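PDB 6DRU: glycosyl hydrolases family 31 family protein, which releases alpha-xylose from the non-reducing terminal glucose of xyloglucan oligosaccharides, acting as an alpha-xylosidase of glycosyl hydrolase family 31. Local coordinates for residues 110-115 with 185-190; 171-176 with 402-407; 513-518 with 549-554. All blocks are in the same frame, centred on the assembly; numbering follows the deposited sequence.

Contact 1 (110-115 with 185-190); sequences LLTNEY and KGYAFI. With MAN (alpha-D-mannopyranose), chain I; MAN (alpha-D-mannopyranose), chain B.
Leu-111 and Lys-185 bring the two backbones closest, their CA atoms 6.4 Å apart; this is where strand 108-113, at the edge of its four-stranded antiparallel sheet within this chain, passes the turn leading into strand 187-191. The two strands belong to different sheets, and mostly side chains make the contact between them. The Leu-111 and Tyr-187 side chains overlap lengthwise while running opposite ways: CB of Leu-111 lies 3.8 Å from CD1 of Tyr-187, and CD1 of Leu-111 lies 3.9 Å from CB of Tyr-187. CG of Tyr-187 sits between its own backbone N and carbonyl carbon (chi1 72°). CE1 of Tyr-187 is 3.5 Å from the carbonyl O of Leu-111. Two sheets of the N-terminal beta-sandwich region meet here, and a classic beta bulge sets Leu-111 and Thr-112 both against Phe-99. The extended aliphatic chain of Lys-185 runs past the carbonyls of Leu-110 and Leu-111, and its NZ bonds to Thr-144 OG1. Tyr-187 OH is hydrogen-bonded to OE1 of Glu-147, and Thr-112 OG1 to the carbonyl O of Ser-142. Away from Tyr-187, Asn-113 gives its ND2 to O3 of a glycan mannose (chain B) at 3.1 Å.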
loop_
_atom_site.group_PDB
_atom_site.type_symbol
_atom_site.label_atom_id
_atom_site.label_comp_id
_atom_site.label_asym_id
_atom_site.label_seq_id
_atom_site.Cartn_x
_atom_site.Cartn_y
_atom_site.Cartn_z
ATOM N N LEU A 110 -11.872 -6.451 39.095
ATOM C CA LEU A 110 -11.703 -6.041 37.706
ATOM C C LEU A 110 -10.667 -6.933 37.035
ATOM O O LEU A 110 -9.484 -6.900 37.392
ATOM C CB LEU A 110 -11.289 -4.576 37.623
ATOM C CG LEU A 110 -10.905 -4.128 36.210
ATOM C CD1 LEU A 110 -12.132 -4.082 35.312
ATOM C CD2 LEU A 110 -10.208 -2.786 36.227
ATOM N N LEU A 111 -11.108 -7.733 36.064
ATOM C CA LEU A 111 -10.178 -8.546 35.287
ATOM C C LEU A 111 -9.358 -7.677 34.340
ATOM O O LEU A 111 -8.122 -7.682 34.383
ATOM C CB LEU A 111 -10.946 -9.621 34.517
ATOM C CG LEU A 111 -11.866 -10.496 35.366
ATOM C CD1 LEU A 111 -12.724 -11.362 34.475
ATOM C CD2 LEU A 111 -11.061 -11.353 36.329
ATOM N N THR A 112 -10.035 -6.925 33.475
ATOM C CA THR A 112 -9.403 -5.971 32.572
ATOM C C THR A 112 -10.497 -5.136 31.926
ATOM O O THR A 112 -11.655 -5.555 31.845
ATOM C CB THR A 112 -8.564 -6.664 31.490
ATOM O OG1 THR A 112 -7.999 -5.675 30.618
ATOM C CG2 THR A 112 -9.425 -7.620 30.676
ATOM N N ASN A 113 -10.114 -3.946 31.475
ATOM C CA ASN A 113 -10.978 -3.097 30.670
ATOM C C ASN A 113 -10.188 -2.587 29.474
ATOM O O ASN A 113 -8.984 -2.827 29.349
ATOM C CB ASN A 113 -11.562 -1.934 31.492
ATOM C CG ASN A 113 -10.505 -1.145 32.242
ATOM O OD1 ASN A 113 -9.326 -1.169 31.898
ATOM N ND2 ASN A 113 -10.931 -0.437 33.281
ATOM N N GLU A 114 -10.879 -1.888 28.577
ATOM C CA GLU A 114 -10.208 -1.305 27.424
ATOM C C GLU A 114 -9.315 -0.158 27.878
ATOM O O GLU A 114 -9.764 0.750 28.585
ATOM C CB GLU A 114 -11.226 -0.821 26.394
ATOM C CG GLU A 114 -12.233 -1.885 25.974
ATOM C CD GLU A 114 -13.083 -1.461 24.788
ATOM O OE1 GLU A 114 -13.623 -0.334 24.813
ATOM O OE2 GLU A 114 -13.213 -2.260 23.834
ATOM N N TYR A 115 -8.044 -0.212 27.482
ATOM C CA TYR A 115 -7.068 0.785 27.903
ATOM C C TYR A 115 -7.425 2.153 27.341
ATOM O O TYR A 115 -7.050 2.483 26.212
ATOM C CB TYR A 115 -5.662 0.377 27.462
ATOM C CG TYR A 115 -4.575 1.312 27.939
ATOM C CD1 TYR A 115 -4.116 1.263 29.247
ATOM C CD2 TYR A 115 -4.006 2.242 27.080
ATOM C CE1 TYR A 115 -3.119 2.116 29.688
ATOM C CE2 TYR A 115 -3.010 3.100 27.512
ATOM C CZ TYR A 115 -2.570 3.032 28.816
ATOM O OH TYR A 115 -1.579 3.882 29.248
ATOM N N LYS A 185 -4.757 -13.033 37.650
ATOM C CA LYS A 185 -5.933 -12.353 38.176
ATOM C C LYS A 185 -7.183 -13.219 38.118
ATOM O O LYS A 185 -8.206 -12.839 38.698
ATOM C CB LYS A 185 -6.181 -11.050 37.416
ATOM C CG LYS A 185 -5.296 -9.902 37.856
ATOM C CD LYS A 185 -5.805 -8.578 37.316
ATOM C CE LYS A 185 -4.919 -7.429 37.764
ATOM N NZ LYS A 185 -5.131 -6.207 36.942
ATOM N N GLY A 186 -7.128 -14.361 37.439
ATOM C CA GLY A 186 -8.265 -15.251 37.368
ATOM C C GLY A 186 -9.072 -15.108 36.096
ATOM O O GLY A 186 -10.306 -15.087 36.137
ATOM N N TYR A 187 -8.395 -15.008 34.955
ATOM C CA TYR A 187 -9.105 -14.978 33.687
ATOM C C TYR A 187 -8.183 -15.450 32.575
ATOM O O TYR A 187 -6.958 -15.358 32.681
ATOM C CB TYR A 187 -9.655 -13.581 33.370
ATOM C CG TYR A 187 -8.611 -12.555 32.985
ATOM C CD1 TYR A 187 -7.939 -11.824 33.955
ATOM C CD2 TYR A 187 -8.313 -12.304 31.649
ATOM C CE1 TYR A 187 -6.992 -10.878 33.610
ATOM C CE2 TYR A 187 -7.364 -11.362 31.294
ATOM C CZ TYR A 187 -6.707 -10.652 32.280
ATOM O OH TYR A 187 -5.763 -9.712 31.939
ATOM N N ALA A 188 -8.793 -15.963 31.511
ATOM C CA ALA A 188 -8.089 -16.362 30.306
ATOM C C ALA A 188 -8.623 -15.556 29.129
ATOM O O ALA A 188 -9.733 -15.019 29.172
ATOM C CB ALA A 188 -8.235 -17.866 30.040
ATOM N N PHE A 189 -7.820 -15.485 28.070
ATOM C CA PHE A 189 -8.102 -14.615 26.936
ATOM C C PHE A 189 -7.675 -15.310 25.654
ATOM O O PHE A 189 -6.583 -15.883 25.590
ATOM C CB PHE A 189 -7.371 -13.274 27.101
ATOM C CG PHE A 189 -7.747 -12.231 26.083
ATOM C CD1 PHE A 189 -7.126 -12.192 24.844
ATOM C CD2 PHE A 189 -8.700 -11.270 26.377
ATOM C CE1 PHE A 189 -7.461 -11.228 23.912
ATOM C CE2 PHE A 189 -9.038 -10.301 25.449
ATOM C CZ PHE A 189 -8.418 -10.281 24.215
ATOM N N ILE A 190 -8.536 -15.260 24.639
ATOM C CA ILE A 190 -8.273 -15.868 23.340
ATOM C C ILE A 190 -8.446 -14.802 22.269
ATOM O O ILE A 190 -9.542 -14.254 22.108
ATOM C CB ILE A 190 -9.203 -17.060 23.058
ATOM C CG1 ILE A 190 -9.082 -18.109 24.160
ATOM C CG2 ILE A 190 -8.885 -17.674 21.700
ATOM C CD1 ILE A 190 -10.039 -19.271 23.996
HETATM C C1 MAN I . -9.329 3.347 34.489
HETATM C C2 MAN I . -10.056 3.819 33.250
HETATM C C3 MAN I . -9.734 2.893 32.096
HETATM C C4 MAN I . -8.238 2.712 31.967
HETATM C C5 MAN I . -7.641 2.360 33.312
HETATM C C6 MAN I . -6.139 2.250 33.174
HETATM O O2 MAN I . -9.649 5.130 32.937
HETATM O O3 MAN I . -10.239 3.437 30.900
HETATM O O4 MAN I . -7.972 1.673 31.057
HETATM O O5 MAN I . -7.944 3.367 34.249
HETATM O O6 MAN I . -5.570 3.537 33.268
HETATM C C1 MAN B . -8.917 0.469 38.016
HETATM C C2 MAN B . -8.733 0.968 36.596
HETATM C C3 MAN B . -9.918 1.812 36.174
HETATM C C4 MAN B . -11.211 1.101 36.501
HETATM C C5 MAN B . -11.188 0.700 37.958
HETATM C C6 MAN B . -12.502 0.054 38.344
HETATM O O2 MAN B . -8.588 -0.117 35.711
HETATM O O3 MAN B . -9.845 2.044 34.788
HETATM O O4 MAN B . -12.294 1.966 36.261
HETATM O O5 MAN B . -10.139 -0.214 38.157
HETATM O O6 MAN B . -12.574 -0.061 39.748
#

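Contact 2 (171-176 with 402-407); sequences NFNSYI and LGEAYE. With BGC (beta-D-glucopyranose), chain F.
Asn-173 and Glu-404 meet in a buried loop-to-loop contact at the mouth of the active site, where a turn between strands 166-168 and 176-183 reaches the loop that follows barrel strand 391-394. The two side chains run alongside one another in the same direction, their amide and carboxylate planes tilted apart. ND2 of Asn-173 bonds to OE2 of Glu-404 at 3.2 Å; the bond is nearly straight (163°) and lies close to the amide plane, but meets the carboxylate from above, 41° out of its plane. A bend at chi2 (-76°) in Glu-404 swings CD back toward the turn. The same OE2 accepts a bond from O4 of a beta-glucose at 2.6 Å, while OE1 forms a salt bridge with Lys-119 of a second subunit, consistent with a charge compensated across the interface. The turn is a type II beta turn from Phe-172 to Tyr-175, with Asn-173 and Ser-174 at its corners, and it carries N-terminal beta-region residues up to a (beta/alpha)8 barrel of family 31. There OD1 of Asn-173 accepts the backbone N-H of Asp-487, the probable proton donor, making Asn-173 a link between that residue and Glu-404. At the preceding turn residue, Ala-405 CB sits over one face of the Phe-172 ring in a CH-pi contact, 3.8 Å from the ring centroid, and Tyr-175 CB lies over the opposite face, toward the rim. On the sugar side, CB of Glu-404 lies over the centre of the Tyr-406 ring, whose OH is hydrogen-bonded to O3 of the glucose at 2.7 Å.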
loop_
_atom_site.group_PDB
_atom_site.type_symbol
_atom_site.label_atom_id
_atom_site.label_comp_id
_atom_site.label_asym_id
_atom_site.label_seq_id
_atom_site.Cartn_x
_atom_site.Cartn_y
_atom_site.Cartn_z
ATOM N N ASN A 171 5.430 -17.423 12.528
ATOM C CA ASN A 171 5.922 -18.751 12.863
ATOM C C ASN A 171 7.288 -19.018 12.247
ATOM O O ASN A 171 7.562 -18.624 11.110
ATOM C CB ASN A 171 4.932 -19.816 12.390
ATOM C CG ASN A 171 3.604 -19.741 13.114
ATOM O OD1 ASN A 171 3.453 -18.992 14.079
ATOM N ND2 ASN A 171 2.633 -20.521 12.653
ATOM N N PHE A 172 8.147 -19.688 13.012
ATOM C CA PHE A 172 9.386 -20.258 12.495
ATOM C C PHE A 172 9.831 -21.363 13.447
ATOM O O PHE A 172 9.181 -21.631 14.461
ATOM C CB PHE A 172 10.470 -19.191 12.287
ATOM C CG PHE A 172 10.789 -18.380 13.511
ATOM C CD1 PHE A 172 11.685 -18.847 14.461
ATOM C CD2 PHE A 172 10.222 -17.128 13.690
ATOM C CE1 PHE A 172 11.991 -18.092 15.577
ATOM C CE2 PHE A 172 10.523 -16.367 14.804
ATOM C CZ PHE A 172 11.407 -16.850 15.749
ATOM N N ASN A 173 10.940 -22.014 13.095
ATOM C CA ASN A 173 11.429 -23.193 13.805
ATOM C C ASN A 173 11.523 -22.947 15.307
ATOM O O ASN A 173 12.240 -22.047 15.754
ATOM C CB ASN A 173 12.796 -23.594 13.245
ATOM C CG ASN A 173 13.167 -25.031 13.567
ATOM O OD1 ASN A 173 12.825 -25.551 14.629
ATOM N ND2 ASN A 173 13.870 -25.680 12.646
ATOM N N SER A 174 10.782 -23.754 16.074
ATOM C CA SER A 174 10.735 -23.782 17.543
ATOM C C SER A 174 9.933 -22.631 18.139
ATOM O O SER A 174 9.947 -22.457 19.367
ATOM C CB SER A 174 12.131 -23.779 18.173
ATOM O OG SER A 174 12.658 -22.465 18.220
ATOM N N TYR A 175 9.230 -21.847 17.324
ATOM C CA TYR A 175 8.546 -20.637 17.777
ATOM C C TYR A 175 7.113 -20.676 17.251
ATOM O O TYR A 175 6.874 -20.404 16.071
ATOM C CB TYR A 175 9.290 -19.395 17.296
ATOM C CG TYR A 175 8.768 -18.073 17.817
ATOM C CD1 TYR A 175 9.056 -17.648 19.107
ATOM C CD2 TYR A 175 8.009 -17.241 17.008
ATOM C CE1 TYR A 175 8.591 -16.433 19.580
ATOM C CE2 TYR A 175 7.538 -16.028 17.473
ATOM C CZ TYR A 175 7.831 -15.628 18.758
ATOM O OH TYR A 175 7.363 -14.420 19.219
ATOM N N ILE A 176 6.166 -21.016 18.121
ATOM C CA ILE A 176 4.759 -21.115 17.736
ATOM C C ILE A 176 3.945 -20.106 18.539
ATOM O O ILE A 176 3.292 -20.484 19.521
ATOM C CB ILE A 176 4.216 -22.536 17.949
ATOM C CG1 ILE A 176 5.221 -23.576 17.455
ATOM C CG2 ILE A 176 2.885 -22.706 17.232
ATOM C CD1 ILE A 176 4.929 -24.974 17.947
ATOM N N LEU A 402 10.080 -21.760 4.359
ATOM C CA LEU A 402 10.171 -23.200 4.592
ATOM C C LEU A 402 10.747 -23.471 5.983
ATOM O O LEU A 402 11.858 -23.973 6.153
ATOM C CB LEU A 402 10.999 -23.865 3.495
ATOM C CG LEU A 402 10.942 -25.394 3.444
ATOM C CD1 LEU A 402 9.510 -25.891 3.582
ATOM C CD2 LEU A 402 11.567 -25.909 2.158
ATOM N N GLY A 403 9.963 -23.097 6.995
ATOM C CA GLY A 403 10.200 -23.537 8.353
ATOM C C GLY A 403 11.148 -22.692 9.180
ATOM O O GLY A 403 11.248 -22.918 10.393
ATOM N N GLU A 404 11.849 -21.734 8.580
ATOM C CA GLU A 404 12.827 -20.932 9.296
ATOM C C GLU A 404 12.457 -19.456 9.241
ATOM O O GLU A 404 11.623 -19.027 8.437
ATOM C CB GLU A 404 14.237 -21.136 8.729
ATOM C CG GLU A 404 14.676 -22.588 8.661
ATOM C CD GLU A 404 15.060 -23.146 10.018
ATOM O OE1 GLU A 404 15.147 -22.360 10.985
ATOM O OE2 GLU A 404 15.272 -24.372 10.116
ATOM N N ALA A 405 13.094 -18.679 10.114
ATOM C CA ALA A 405 12.900 -17.237 10.173
ATOM C C ALA A 405 13.749 -16.491 9.154
ATOM O O ALA A 405 13.814 -15.259 9.200
ATOM C CB ALA A 405 13.204 -16.722 11.581
ATOM N N TYR A 406 14.409 -17.213 8.254
ATOM C CA TYR A 406 15.196 -16.623 7.185
ATOM C C TYR A 406 14.821 -17.282 5.866
ATOM O O TYR A 406 14.374 -18.432 5.833
ATOM C CB TYR A 406 16.701 -16.778 7.444
ATOM C CG TYR A 406 17.102 -18.159 7.917
ATOM C CD1 TYR A 406 17.348 -19.184 7.013
ATOM C CD2 TYR A 406 17.235 -18.438 9.273
ATOM C CE1 TYR A 406 17.713 -20.447 7.445
ATOM C CE2 TYR A 406 17.599 -19.696 9.714
ATOM C CZ TYR A 406 17.838 -20.696 8.796
ATOM O OH TYR A 406 18.201 -21.949 9.232
ATOM N N GLU A 407 14.997 -16.539 4.781
ATOM C CA GLU A 407 14.730 -17.067 3.454
ATOM C C GLU A 407 15.970 -17.759 2.895
ATOM O O GLU A 407 17.060 -17.704 3.471
ATOM C CB GLU A 407 14.267 -15.952 2.514
ATOM C CG GLU A 407 12.760 -15.753 2.481
ATOM C CD GLU A 407 12.034 -16.886 1.778
ATOM O OE1 GLU A 407 12.704 -17.723 1.134
ATOM O OE2 GLU A 407 10.791 -16.943 1.870
HETATM C C2 BGC F . 19.226 -25.536 8.480
HETATM C C3 BGC F . 17.786 -25.156 8.465
HETATM C C4 BGC F . 16.944 -26.335 7.942
HETATM C C5 BGC F . 17.280 -27.590 8.696
HETATM C C6 BGC F . 16.538 -28.771 8.084
HETATM C C1 BGC F . 19.366 -26.792 9.301
HETATM O O2 BGC F . 20.022 -24.477 9.056
HETATM O O3 BGC F . 17.616 -24.054 7.649
HETATM O O4 BGC F . 15.573 -26.052 8.112
HETATM O O5 BGC F . 18.670 -27.843 8.629
HETATM O O6 BGC F . 17.144 -29.977 8.498
#

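Contact 3 (513-518 with 549-554); sequences WTVDAG and TFLPFM
Leu-551 is shared between Trp-513 and Val-515, one methyl to each. Its CD2 meets the edge of the indole, in the ring plane, 3.8 Å from CZ3 of Trp-513; CD1 of Leu-551 lies 3.5 Å from CG2 of Val-515. CG of Trp-513 is anti to the backbone N (chi1 -178°), and although its CB starts away from the other segment, the six-membered ring comes back to the leucine. Next along, the pyrrolidine of Pro-552 sits against the carbonyl of Trp-513, with CB, CG and CD all close to that O. Thr-514 and Phe-553 then cross at about a right angle, their CB atoms 4.0 Å apart. This is a beta-alpha-beta crossover of the (beta/alpha)8 barrel: strand 513-514 leads through helix 535-548 to strand 554-555, and the contact packs the run-up to the later strand against the earlier one. Further out, Arg-592 donates to the carbonyls of Thr-549, Leu-551 and Pro-552. The Phe-553 ring meets Phe-603 edge-to-face, and Met-614 packs on Trp-513, Leu-551 and Pro-552 alike. Strand 481-484 flanks the earlier segment through backbone bonding between Thr-514 and Ile-483, while just past the apolar patch Asp-516 forms a salt bridge with Arg-555.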
loop_
_atom_site.group_PDB
_atom_site.type_symbol
_atom_site.label_atom_id
_atom_site.label_comp_id
_atom_site.label_asym_id
_atom_site.label_seq_id
_atom_site.Cartn_x
_atom_site.Cartn_y
_atom_site.Cartn_z
ATOM N N TRP A 513 2.870 -32.793 23.977
ATOM C CA TRP A 513 4.105 -32.053 23.765
ATOM C C TRP A 513 5.296 -32.937 24.108
ATOM O O TRP A 513 5.217 -33.796 24.991
ATOM C CB TRP A 513 4.132 -30.775 24.610
ATOM C CG TRP A 513 5.352 -29.936 24.415
ATOM C CD1 TRP A 513 5.542 -28.969 23.472
ATOM C CD2 TRP A 513 6.557 -29.987 25.185
ATOM N NE1 TRP A 513 6.792 -28.411 23.609
ATOM C CE2 TRP A 513 7.434 -29.022 24.654
ATOM C CE3 TRP A 513 6.978 -30.757 26.273
ATOM C CZ2 TRP A 513 8.707 -28.806 25.174
ATOM C CZ3 TRP A 513 8.241 -30.542 26.787
ATOM C CH2 TRP A 513 9.088 -29.572 26.241
ATOM N N THR A 514 6.403 -32.720 23.402
ATOM C CA THR A 514 7.599 -33.536 23.583
ATOM C C THR A 514 8.806 -32.778 23.036
ATOM O O THR A 514 8.685 -31.655 22.543
ATOM C CB THR A 514 7.423 -34.901 22.912
ATOM O OG1 THR A 514 8.691 -35.560 22.808
ATOM C CG2 THR A 514 6.784 -34.741 21.541
ATOM N N VAL A 515 9.980 -33.408 23.131
ATOM C CA VAL A 515 11.244 -32.824 22.698
ATOM C C VAL A 515 12.035 -33.875 21.926
ATOM O O VAL A 515 11.612 -35.026 21.782
ATOM C CB VAL A 515 12.091 -32.306 23.879
ATOM C CG1 VAL A 515 11.519 -31.028 24.439
ATOM C CG2 VAL A 515 12.208 -33.374 24.957
ATOM N N ASP A 516 13.206 -33.467 21.440
ATOM C CA ASP A 516 14.206 -34.386 20.906
ATOM C C ASP A 516 15.165 -34.747 22.035
ATOM O O ASP A 516 15.910 -33.891 22.523
ATOM C CB ASP A 516 14.958 -33.757 19.735
ATOM C CG ASP A 516 14.114 -33.663 18.483
ATOM O OD1 ASP A 516 14.614 -33.122 17.474
ATOM O OD2 ASP A 516 12.939 -34.087 18.523
ATOM N N ALA A 517 15.145 -36.013 22.452
ATOM C CA ALA A 517 16.023 -36.463 23.523
ATOM C C ALA A 517 17.484 -36.306 23.123
ATOM O O ALA A 517 17.960 -36.975 22.201
ATOM C CB ALA A 517 15.724 -37.917 23.893
ATOM N N GLY A 518 18.197 -35.416 23.807
ATOM C CA GLY A 518 19.591 -35.158 23.523
ATOM C C GLY A 518 19.855 -33.952 22.651
ATOM O O GLY A 518 21.018 -33.696 22.320
ATOM N N THR A 549 11.330 -39.644 29.755
ATOM C CA THR A 549 10.455 -40.638 30.368
ATOM C C THR A 549 9.257 -39.982 31.039
ATOM O O THR A 549 8.157 -40.547 31.041
ATOM C CB THR A 549 11.233 -41.474 31.386
ATOM O OG1 THR A 549 12.501 -41.850 30.831
ATOM C CG2 THR A 549 10.452 -42.729 31.756
ATOM N N PHE A 550 9.447 -38.791 31.602
ATOM C CA PHE A 550 8.382 -38.093 32.308
ATOM C C PHE A 550 7.896 -36.899 31.495
ATOM O O PHE A 550 7.800 -35.778 32.005
ATOM C CB PHE A 550 8.868 -37.670 33.695
ATOM C CG PHE A 550 9.394 -38.813 34.515
ATOM C CD1 PHE A 550 8.542 -39.557 35.313
ATOM C CD2 PHE A 550 10.738 -39.154 34.474
ATOM C CE1 PHE A 550 9.020 -40.614 36.061
ATOM C CE2 PHE A 550 11.221 -40.210 35.220
ATOM C CZ PHE A 550 10.361 -40.942 36.015
ATOM N N LEU A 551 7.588 -37.142 30.229
ATOM C CA LEU A 551 7.015 -36.180 29.302
ATOM C C LEU A 551 5.816 -36.822 28.628
ATOM O O LEU A 551 5.677 -38.050 28.633
ATOM C CB LEU A 551 8.036 -35.738 28.245
ATOM C CG LEU A 551 9.108 -34.753 28.699
ATOM C CD1 LEU A 551 10.092 -34.483 27.575
ATOM C CD2 LEU A 551 8.462 -33.461 29.170
ATOM N N PRO A 552 4.908 -36.017 28.063
ATOM C CA PRO A 552 3.715 -36.600 27.425
ATOM C C PRO A 552 4.035 -37.664 26.392
ATOM O O PRO A 552 3.280 -38.634 26.259
ATOM C CB PRO A 552 3.035 -35.379 26.795
ATOM C CG PRO A 552 3.412 -34.258 27.700
ATOM C CD PRO A 552 4.832 -34.544 28.116
ATOM N N PHE A 553 5.142 -37.522 25.667
ATOM C CA PHE A 553 5.598 -38.541 24.734
ATOM C C PHE A 553 7.106 -38.677 24.852
ATOM O O PHE A 553 7.825 -37.675 24.839
ATOM C CB PHE A 553 5.201 -38.202 23.290
ATOM C CG PHE A 553 3.720 -38.273 23.040
ATOM C CD1 PHE A 553 3.122 -39.471 22.681
ATOM C CD2 PHE A 553 2.926 -37.145 23.169
ATOM C CE1 PHE A 553 1.758 -39.544 22.455
ATOM C CE2 PHE A 553 1.564 -37.212 22.945
ATOM C CZ PHE A 553 0.980 -38.411 22.587
ATOM N N MET A 554 7.579 -39.913 24.976
ATOM C CA MET A 554 9.002 -40.202 25.094
ATOM C C MET A 554 9.542 -40.542 23.710
ATOM O O MET A 554 9.217 -41.596 23.151
ATOM C CB MET A 554 9.245 -41.346 26.076
ATOM C CG MET A 554 10.710 -41.582 26.398
ATOM S SD MET A 554 10.998 -43.163 27.209
ATOM C CE MET A 554 12.770 -43.094 27.454
#

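Overall arrangement
From the N terminus, residues 110-115 come first, and contact 1 closes when the chain returns at 185-190, joining two sheets of the N-terminal beta region. Before that return, 171-176 has already opened contact 2, which closes only at 402-407 in the barrel; contacts 1 and 2 therefore cross. Contact 2 ties the beta region to the barrel. Contact 3 follows in series, a shorter connection from 513-518 to 549-554, with 30 residues between that include helix 535-548, wholly inside the barrel. Its nearest atoms lie about 7 Å from contact 2, whereas contacts 1 and 3 sit on opposite sides of the chain's centre, with their own centres about 33 Å apart.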